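Local atomic coordinates of deferrochelatase (Vibrio cholerae, PDB entry 5DE0), a protein that binds heme b and probably acts as a dye-decolorizing (DyP-type) peroxidase that oxidises substrates at the expense of peroxide. Residues G53-S63 with V96-R106; W67-L78 with D167-M175. All coordinates share one frame; numbering follows the deposited sequence.

Contact 1 of 2, residues G53-S63 with V96-R106; sequences GAELTVSVAFS and VDVLIHCHATR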
loop_
_atom_site.group_PDB
_atom_site.type_symbol
_atom_site.label_atom_id
_atom_site.label_comp_id
_atom_site.label_asym_id
_atom_site.label_seq_id
_atom_site.Cartn_x
_atom_site.Cartn_y
_atom_site.Cartn_z
ATOM N N GLY B 53 12.531 13.272 -11.487
ATOM C CA GLY B 53 11.085 13.192 -11.574
ATOM C C GLY B 53 10.423 12.670 -10.312
ATOM O O GLY B 53 9.205 12.765 -10.157
ATOM N N ALA B 54 11.228 12.118 -9.407
ATOM C CA ALA B 54 10.710 11.548 -8.168
ATOM C C ALA B 54 10.048 12.610 -7.299
ATOM O O ALA B 54 8.996 12.368 -6.706
ATOM C CB ALA B 54 11.821 10.865 -7.401
ATOM N N GLU B 55 10.679 13.781 -7.233
ATOM C CA GLU B 55 10.197 14.898 -6.426
ATOM C C GLU B 55 9.929 14.468 -4.987
ATOM O O GLU B 55 8.947 14.885 -4.372
ATOM C CB GLU B 55 8.939 15.508 -7.052
ATOM C CG GLU B 55 9.176 16.093 -8.441
ATOM C CD GLU B 55 7.945 16.761 -9.022
ATOM O OE1 GLU B 55 6.887 16.758 -8.354
ATOM O OE2 GLU B 55 8.036 17.291 -10.150
ATOM N N LEU B 56 10.811 13.622 -4.462
ATOM C CA LEU B 56 10.693 13.130 -3.096
ATOM C C LEU B 56 10.917 14.255 -2.092
ATOM O O LEU B 56 11.889 15.005 -2.189
ATOM C CB LEU B 56 11.687 11.994 -2.846
ATOM C CG LEU B 56 11.714 11.415 -1.430
ATOM C CD1 LEU B 56 10.416 10.688 -1.107
ATOM C CD2 LEU B 56 12.910 10.494 -1.259
ATOM N N THR B 57 10.001 14.374 -1.137
ATOM C CA THR B 57 10.088 15.402 -0.109
ATOM C C THR B 57 9.978 14.775 1.273
ATOM O O THR B 57 9.586 13.617 1.404
ATOM C CB THR B 57 8.987 16.459 -0.272
ATOM O OG1 THR B 57 7.705 15.835 -0.131
ATOM C CG2 THR B 57 9.075 17.122 -1.638
ATOM N N VAL B 58 10.319 15.538 2.305
ATOM C CA VAL B 58 10.262 15.024 3.668
ATOM C C VAL B 58 10.038 16.146 4.683
ATOM O O VAL B 58 10.482 17.278 4.486
ATOM C CB VAL B 58 11.557 14.246 4.028
ATOM C CG1 VAL B 58 12.759 15.180 4.065
ATOM C CG2 VAL B 58 11.403 13.502 5.350
ATOM N N SER B 59 9.317 15.830 5.755
ATOM C CA SER B 59 9.163 16.744 6.879
ATOM C C SER B 59 9.127 15.965 8.188
ATOM O O SER B 59 8.256 15.118 8.392
ATOM C CB SER B 59 7.896 17.585 6.731
ATOM O OG SER B 59 7.748 18.459 7.835
ATOM N N VAL B 60 10.083 16.249 9.068
ATOM C CA VAL B 60 10.177 15.573 10.354
ATOM C C VAL B 60 9.629 16.461 11.465
ATOM O O VAL B 60 10.042 17.614 11.610
ATOM C CB VAL B 60 11.629 15.180 10.684
ATOM C CG1 VAL B 60 11.686 14.438 12.007
ATOM C CG2 VAL B 60 12.214 14.331 9.562
ATOM N N ALA B 61 8.707 15.919 12.253
ATOM C CA ALA B 61 8.054 16.694 13.304
ATOM C C ALA B 61 8.050 15.951 14.637
ATOM O O ALA B 61 8.052 14.718 14.675
ATOM C CB ALA B 61 6.639 17.044 12.893
ATOM N N PHE B 62 8.036 16.709 15.729
ATOM C CA PHE B 62 8.107 16.125 17.063
ATOM C C PHE B 62 6.922 16.552 17.923
ATOM O O PHE B 62 6.450 17.688 17.814
ATOM C CB PHE B 62 9.413 16.523 17.749
ATOM C CG PHE B 62 10.640 16.211 16.946
ATOM C CD1 PHE B 62 11.206 17.167 16.117
ATOM C CD2 PHE B 62 11.233 14.959 17.018
ATOM C CE1 PHE B 62 12.344 16.877 15.374
ATOM C CE2 PHE B 62 12.369 14.668 16.278
ATOM C CZ PHE B 62 12.921 15.628 15.457
ATOM N N SER B 63 6.452 15.647 18.780
ATOM C CA SER B 63 5.326 15.938 19.659
ATOM C C SER B 63 5.741 16.790 20.855
ATOM O O SER B 63 6.927 17.004 21.089
ATOM C CB SER B 63 4.684 14.643 20.148
ATOM O OG SER B 63 5.548 13.935 21.016
ATOM N N VAL B 96 2.715 9.141 20.776
ATOM C CA VAL B 96 3.678 9.187 19.681
ATOM C C VAL B 96 4.677 10.327 19.880
ATOM O O VAL B 96 4.313 11.407 20.345
ATOM C CB VAL B 96 2.955 9.340 18.319
ATOM C CG1 VAL B 96 1.962 10.491 18.371
ATOM C CG2 VAL B 96 3.949 9.528 17.178
ATOM N N ASP B 97 5.941 10.075 19.544
ATOM C CA ASP B 97 6.993 11.072 19.705
ATOM C C ASP B 97 7.347 11.788 18.403
ATOM O O ASP B 97 7.643 12.983 18.407
ATOM C CB ASP B 97 8.260 10.425 20.272
ATOM C CG ASP B 97 8.068 9.888 21.676
ATOM O OD1 ASP B 97 7.221 10.434 22.413
ATOM O OD2 ASP B 97 8.770 8.922 22.045
ATOM N N VAL B 98 7.338 11.054 17.294
ATOM C CA VAL B 98 7.867 11.572 16.034
ATOM C C VAL B 98 6.954 11.290 14.843
ATOM O O VAL B 98 6.398 10.199 14.714
ATOM C CB VAL B 98 9.271 10.977 15.736
ATOM C CG1 VAL B 98 9.783 11.432 14.375
ATOM C CG2 VAL B 98 10.258 11.354 16.831
ATOM N N LEU B 99 6.804 12.288 13.979
ATOM C CA LEU B 99 6.119 12.115 12.705
ATOM C C LEU B 99 7.107 12.236 11.545
ATOM O O LEU B 99 7.893 13.182 11.481
ATOM C CB LEU B 99 4.994 13.147 12.550
ATOM C CG LEU B 99 4.417 13.351 11.144
ATOM C CD1 LEU B 99 3.792 12.072 10.604
ATOM C CD2 LEU B 99 3.401 14.490 11.138
ATOM N N ILE B 100 7.071 11.263 10.640
ATOM C CA ILE B 100 7.839 11.332 9.404
ATOM C C ILE B 100 6.885 11.423 8.219
ATOM O O ILE B 100 6.170 10.466 7.919
ATOM C CB ILE B 100 8.760 10.109 9.228
ATOM C CG1 ILE B 100 9.756 10.014 10.384
ATOM C CG2 ILE B 100 9.495 10.179 7.895
ATOM C CD1 ILE B 100 10.706 8.840 10.281
ATOM N N HIS B 101 6.871 12.574 7.554
ATOM C CA HIS B 101 5.958 12.802 6.437
ATOM C C HIS B 101 6.707 12.983 5.118
ATOM O O HIS B 101 7.532 13.888 4.979
ATOM C CB HIS B 101 5.077 14.024 6.717
ATOM C CG HIS B 101 4.274 14.477 5.539
ATOM N ND1 HIS B 101 4.063 15.810 5.252
ATOM C CD2 HIS B 101 3.624 13.780 4.578
ATOM C CE1 HIS B 101 3.325 15.912 4.162
ATOM N NE2 HIS B 101 3.043 14.694 3.734
ATOM N N CYS B 102 6.409 12.112 4.156
ATOM C CA CYS B 102 6.995 12.183 2.823
ATOM C C CYS B 102 5.910 12.107 1.755
ATOM O O CYS B 102 4.881 11.467 1.960
ATOM C CB CYS B 102 8.001 11.046 2.611
ATOM S SG CYS B 102 9.315 10.930 3.844
ATOM N N HIS B 103 6.137 12.760 0.619
ATOM C CA HIS B 103 5.285 12.556 -0.548
ATOM C C HIS B 103 6.106 12.693 -1.827
ATOM O O HIS B 103 7.024 13.509 -1.897
ATOM C CB HIS B 103 4.093 13.526 -0.551
ATOM C CG HIS B 103 4.474 14.974 -0.618
ATOM N ND1 HIS B 103 4.861 15.590 -1.789
ATOM C CD2 HIS B 103 4.502 15.932 0.339
ATOM C CE1 HIS B 103 5.123 16.862 -1.548
ATOM N NE2 HIS B 103 4.914 17.096 -0.265
ATOM N N ALA B 104 5.778 11.881 -2.828
ATOM C CA ALA B 104 6.546 11.839 -4.069
ATOM C C ALA B 104 5.682 11.406 -5.249
ATOM O O ALA B 104 4.505 11.084 -5.085
ATOM C CB ALA B 104 7.739 10.905 -3.919
ATOM N N THR B 105 6.276 11.392 -6.439
ATOM C CA THR B 105 5.555 11.006 -7.649
ATOM C C THR B 105 5.584 9.495 -7.852
ATOM O O THR B 105 5.000 8.979 -8.806
ATOM C CB THR B 105 6.134 11.696 -8.903
ATOM O OG1 THR B 105 7.502 11.312 -9.079
ATOM C CG2 THR B 105 6.050 13.209 -8.767
ATOM N N ARG B 106 6.264 8.790 -6.953
ATOM C CA ARG B 106 6.301 7.331 -6.999
ATOM C C ARG B 106 6.242 6.739 -5.594
ATOM O O ARG B 106 6.701 7.350 -4.626
ATOM C CB ARG B 106 7.548 6.842 -7.745
ATOM C CG ARG B 106 8.806 7.641 -7.460
ATOM C CD ARG B 106 9.926 7.295 -8.435
ATOM N NE ARG B 106 10.483 5.965 -8.203
ATOM C CZ ARG B 106 11.638 5.543 -8.708
ATOM N NH1 ARG B 106 12.363 6.349 -9.472
ATOM N NH2 ARG B 106 12.075 4.318 -8.447
HETATM O O HOH W 1 5.965 15.071 -4.524
#

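Contact 2 of 2, residues W67-L78 with D167-M175; sequences WSHFEMASPPEL and DFAGGSYVM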
loop_
_atom_site.group_PDB
_atom_site.type_symbol
_atom_site.label_atom_id
_atom_site.label_comp_id
_atom_site.label_asym_id
_atom_site.label_seq_id
_atom_site.Cartn_x
_atom_site.Cartn_y
_atom_site.Cartn_z
ATOM N N TRP B 67 9.408 16.825 22.767
ATOM C CA TRP B 67 10.133 18.078 22.642
ATOM C C TRP B 67 10.819 18.460 23.955
ATOM O O TRP B 67 11.767 19.242 23.957
ATOM C CB TRP B 67 9.198 19.198 22.182
ATOM C CG TRP B 67 9.926 20.295 21.461
ATOM C CD1 TRP B 67 10.709 21.262 22.020
ATOM C CD2 TRP B 67 9.954 20.529 20.046
ATOM N NE1 TRP B 67 11.220 22.084 21.047
ATOM C CE2 TRP B 67 10.771 21.656 19.825
ATOM C CE3 TRP B 67 9.367 19.896 18.950
ATOM C CZ2 TRP B 67 11.015 22.162 18.542
ATOM C CZ3 TRP B 67 9.607 20.397 17.687
ATOM C CH2 TRP B 67 10.423 21.517 17.489
ATOM N N SER B 68 10.340 17.908 25.065
ATOM C CA SER B 68 10.944 18.162 26.362
ATOM C C SER B 68 12.395 17.696 26.393
ATOM O O SER B 68 13.229 18.289 27.074
ATOM C CB SER B 68 10.147 17.469 27.458
ATOM O OG SER B 68 8.852 18.022 27.549
ATOM N N HIS B 69 12.682 16.631 25.651
ATOM C CA HIS B 69 14.025 16.079 25.559
ATOM C C HIS B 69 15.002 17.041 24.881
ATOM O O HIS B 69 16.214 16.913 25.039
ATOM C CB HIS B 69 13.993 14.753 24.798
ATOM C CG HIS B 69 13.295 13.645 25.527
ATOM N ND1 HIS B 69 11.941 13.660 25.788
ATOM C CD2 HIS B 69 13.762 12.483 26.041
ATOM C CE1 HIS B 69 11.606 12.556 26.434
ATOM N NE2 HIS B 69 12.695 11.825 26.599
ATOM N N PHE B 70 14.471 17.999 24.126
ATOM C CA PHE B 70 15.303 18.953 23.394
ATOM C C PHE B 70 15.836 20.069 24.287
ATOM O O PHE B 70 15.216 20.419 25.288
ATOM C CB PHE B 70 14.516 19.566 22.234
ATOM C CG PHE B 70 14.269 18.614 21.104
ATOM C CD1 PHE B 70 15.228 17.678 20.736
ATOM C CD2 PHE B 70 13.069 18.645 20.412
ATOM C CE1 PHE B 70 14.992 16.794 19.690
ATOM C CE2 PHE B 70 12.831 17.765 19.372
ATOM C CZ PHE B 70 13.791 16.840 19.012
ATOM N N GLU B 71 16.991 20.618 23.922
ATOM C CA GLU B 71 17.533 21.787 24.604
ATOM C C GLU B 71 16.773 23.032 24.167
ATOM O O GLU B 71 16.481 23.912 24.979
ATOM C CB GLU B 71 19.025 21.952 24.314
ATOM C CG GLU B 71 19.911 20.875 24.933
ATOM C CD GLU B 71 21.388 21.114 24.668
ATOM O OE1 GLU B 71 21.706 22.017 23.866
ATOM O OE2 GLU B 71 22.229 20.405 25.261
ATOM N N MET B 72 16.475 23.100 22.872
ATOM C CA MET B 72 15.666 24.174 22.310
ATOM C C MET B 72 14.296 24.228 22.983
ATOM O O MET B 72 13.652 23.202 23.192
ATOM C CB MET B 72 15.515 23.992 20.795
ATOM C CG MET B 72 14.383 24.797 20.169
ATOM S SD MET B 72 14.520 26.580 20.426
ATOM C CE MET B 72 16.107 26.915 19.664
ATOM N N ALA B 73 13.871 25.436 23.339
ATOM C CA ALA B 73 12.554 25.650 23.933
ATOM C C ALA B 73 11.446 25.188 22.989
ATOM O O ALA B 73 11.588 25.254 21.770
ATOM C CB ALA B 73 12.363 27.113 24.291
ATOM N N SER B 74 10.345 24.715 23.562
ATOM C CA SER B 74 9.230 24.226 22.770
ATOM C C SER B 74 8.432 25.386 22.190
ATOM O O SER B 74 8.412 26.476 22.763
ATOM C CB SER B 74 8.322 23.328 23.610
ATOM O OG SER B 74 7.445 24.102 24.406
ATOM N N PRO B 75 7.780 25.154 21.035
ATOM C CA PRO B 75 6.870 26.134 20.433
ATOM C C PRO B 75 5.769 26.529 21.407
ATOM O O PRO B 75 5.251 25.663 22.117
ATOM C CB PRO B 75 6.289 25.387 19.226
ATOM C CG PRO B 75 7.318 24.353 18.901
ATOM C CD PRO B 75 7.881 23.933 20.213
ATOM N N PRO B 76 5.425 27.825 21.446
ATOM C CA PRO B 76 4.459 28.395 22.395
ATOM C C PRO B 76 3.117 27.663 22.432
ATOM O O PRO B 76 2.540 27.495 23.508
ATOM C CB PRO B 76 4.269 29.828 21.879
ATOM C CG PRO B 76 5.546 30.155 21.190
ATOM C CD PRO B 76 5.985 28.850 20.547
ATOM N N GLU B 77 2.636 27.224 21.272
ATOM C CA GLU B 77 1.300 26.641 21.169
ATOM C C GLU B 77 1.304 25.112 21.126
ATOM O O GLU B 77 0.245 24.485 21.093
ATOM C CB GLU B 77 0.588 27.180 19.925
ATOM C CG GLU B 77 0.613 28.694 19.796
ATOM C CD GLU B 77 -0.183 29.181 18.603
ATOM O OE1 GLU B 77 -1.275 28.633 18.352
ATOM O OE2 GLU B 77 0.289 30.105 17.909
ATOM N N LEU B 78 2.490 24.511 21.121
ATOM C CA LEU B 78 2.599 23.056 21.041
ATOM C C LEU B 78 2.089 22.384 22.314
ATOM O O LEU B 78 2.617 22.612 23.402
ATOM C CB LEU B 78 4.047 22.637 20.770
ATOM C CG LEU B 78 4.304 21.132 20.634
ATOM C CD1 LEU B 78 3.449 20.527 19.528
ATOM C CD2 LEU B 78 5.778 20.861 20.375
ATOM N N ASP B 167 12.046 32.547 16.741
ATOM C CA ASP B 167 12.983 31.434 16.618
ATOM C C ASP B 167 12.407 30.290 15.789
ATOM O O ASP B 167 13.149 29.550 15.147
ATOM C CB ASP B 167 13.386 30.914 18.002
ATOM C CG ASP B 167 14.385 31.813 18.701
ATOM O OD1 ASP B 167 15.144 32.519 18.009
ATOM O OD2 ASP B 167 14.414 31.797 19.948
ATOM N N PHE B 168 11.082 30.157 15.802
ATOM C CA PHE B 168 10.415 29.046 15.130
ATOM C C PHE B 168 9.950 29.407 13.720
ATOM O O PHE B 168 9.182 28.664 13.104
ATOM C CB PHE B 168 9.223 28.559 15.963
ATOM C CG PHE B 168 9.588 28.140 17.361
ATOM C CD1 PHE B 168 10.118 26.884 17.607
ATOM C CD2 PHE B 168 9.399 29.003 18.431
ATOM C CE1 PHE B 168 10.455 26.496 18.894
ATOM C CE2 PHE B 168 9.734 28.619 19.718
ATOM C CZ PHE B 168 10.261 27.367 19.947
ATOM N N ALA B 169 10.417 30.545 13.216
ATOM C CA ALA B 169 10.072 30.993 11.868
ATOM C C ALA B 169 10.502 29.971 10.820
ATOM O O ALA B 169 11.652 29.521 10.807
ATOM C CB ALA B 169 10.709 32.342 11.575
ATOM N N GLY B 170 9.569 29.602 9.948
ATOM C CA GLY B 170 9.828 28.582 8.950
ATOM C C GLY B 170 9.324 27.234 9.426
ATOM O O GLY B 170 9.260 26.273 8.652
ATOM N N GLY B 171 8.975 27.164 10.708
ATOM C CA GLY B 171 8.390 25.963 11.273
ATOM C C GLY B 171 6.883 25.959 11.102
ATOM O O GLY B 171 6.293 26.968 10.710
ATOM N N SER B 172 6.253 24.828 11.403
ATOM C CA SER B 172 4.818 24.689 11.195
ATOM C C SER B 172 4.190 23.711 12.182
ATOM O O SER B 172 4.776 22.677 12.502
ATOM C CB SER B 172 4.540 24.239 9.757
ATOM O OG SER B 172 3.152 24.108 9.519
ATOM N N TYR B 173 2.994 24.044 12.661
ATOM C CA TYR B 173 2.255 23.148 13.547
ATOM C C TYR B 173 1.546 22.071 12.737
ATOM O O TYR B 173 1.009 22.345 11.665
ATOM C CB TYR B 173 1.251 23.927 14.398
ATOM C CG TYR B 173 1.896 24.814 15.437
ATOM C CD1 TYR B 173 2.221 24.322 16.695
ATOM C CD2 TYR B 173 2.185 26.144 15.159
ATOM C CE1 TYR B 173 2.813 25.131 17.649
ATOM C CE2 TYR B 173 2.779 26.960 16.106
ATOM C CZ TYR B 173 3.089 26.449 17.348
ATOM O OH TYR B 173 3.679 27.258 18.291
ATOM N N VAL B 174 1.558 20.843 13.246
ATOM C CA VAL B 174 1.017 19.711 12.505
ATOM C C VAL B 174 -0.032 18.949 13.309
ATOM O O VAL B 174 0.082 18.809 14.524
ATOM C CB VAL B 174 2.130 18.720 12.093
ATOM C CG1 VAL B 174 1.684 17.889 10.897
ATOM C CG2 VAL B 174 3.421 19.455 11.773
ATOM N N MET B 175 -1.056 18.463 12.618
ATOM C CA MET B 175 -2.017 17.543 13.210
ATOM C C MET B 175 -2.229 16.375 12.258
ATOM O O MET B 175 -2.174 16.546 11.041
ATOM C CB MET B 175 -3.352 18.241 13.511
ATOM C CG MET B 175 -4.125 18.683 12.272
ATOM S SD MET B 175 -5.839 19.125 12.613
ATOM C CE MET B 175 -6.518 17.535 13.101
#

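Contact 1 of 2, residues G53-S63 with V96-R106
Ser63 and Asp97 lock one end of this antiparallel strand pair: Ser63 N donates to Asp97 O, and Ser63 OG reaches Val96 O at 2.9 Å, in the carbonyl plane on a lone pair. Ser63 also stands at the N-cap of the helix that follows. Inward, Ala61 and Leu99 exchange two bonds, Leu99 N to Ala61 O being 2.8 Å, and Ser59 and His101 form the next hydrogen-bonded pair. At the far end His103 O accepts from Thr57 OG1 at 3.0 Å and, through a long, bent bond, from Thr57 N. A chi1 of 62° turns Thr57 OG1 to where it both reaches that oxygen and lies over the centre of the His103 ring, 3.0 Å above the plane. One water joins His103 ND1 to Glu55 O, while His103 NE2 bonds to Ala10 O. Beyond the strands, Thr105 N bonds almost straight to Ala54 O (173° at the hydrogen).

Packing flanks this ladder. Val58 CG2 lies 3.6 Å from Cys102 SG, and Phe62 and Val98 run side by side, CD2 to CG2 3.7 Å; Leu56 CD1 leans on Ala104 CB, and helices 40-50 and 108-117 cover Leu56. Across strand 98-104, Asp97 and Val98 share Leu24 as partner in a classic beta bulge. Strand 57-62 is an outermost strand of the N-terminal four-stranded antiparallel sheet, order 2-3-1-4, of the ferredoxin-like alpha/beta domain repeated in DyP-type peroxidases.

Contact 2 of 2, residues W67-L78 with D167-M175
Phe168 and Tyr173 carry almost all of this contact, in which the loop 67-78 of the N-terminal half packs against Phe168, which opens a type II turn to Gly171, and against Tyr173 near the start of strand 172-181 in the C-terminal ferredoxin-like half.

The packing centres on the Phe168 ring. Pro75 CA makes a CH-pi contact over one face, 3.9 Å from the centroid, and the Pro75 side chain crosses the phenyl group at about a right angle, CG to CE1 3.8 Å. Pro76 CD approaches CE2 obliquely, and Trp67 CZ2 stands at the ring edge. Met72 SD adds a slanted Met-aromatic contact, 5.1 Å from the ring centroid. Trp67 is itself braced, with Pro75 CD over one face and Phe70 CD2 over the opposite one.

Tyr173 uses its hydroxyl and the neighbouring CE1 side of the ring. It meets the Pro75-Leu78 type I turn, where Glu77 CB and Pro75 CB approach the ring obliquely and Leu78 N lies at its edge by CE1.

Among polar atoms, Ala73 O sits at the Phe168 ring edge, 3.1 Å from CZ. Glu77 OE1 is hydrogen-bonded to Thr255 OG1. The polar link across the contact is Glu77 N donating to Tyr173 OH at 3.2 Å, 157° at the hydrogen.

In the fold
From the N terminus the chain runs through strand 18-26 and two helices before entering 53-63, the first half of contact 1. Helix 64-67 then leads directly into the loop 67-78 of contact 2, and the chain turns back through 96-106, closing contact 1 over a 32-residue connection. Contact 2 closes only at 167-175, after 88 residues, so the two loops cross. Contact 1 completes an edge of the N-terminal sheet; contact 2 joins that half to the C-terminal one. Their centres lie about 17 Å apart, yet they meet where Phe62 packs on Trp67 and Phe70, and where Leu99 touches Val174, sheet against sheet.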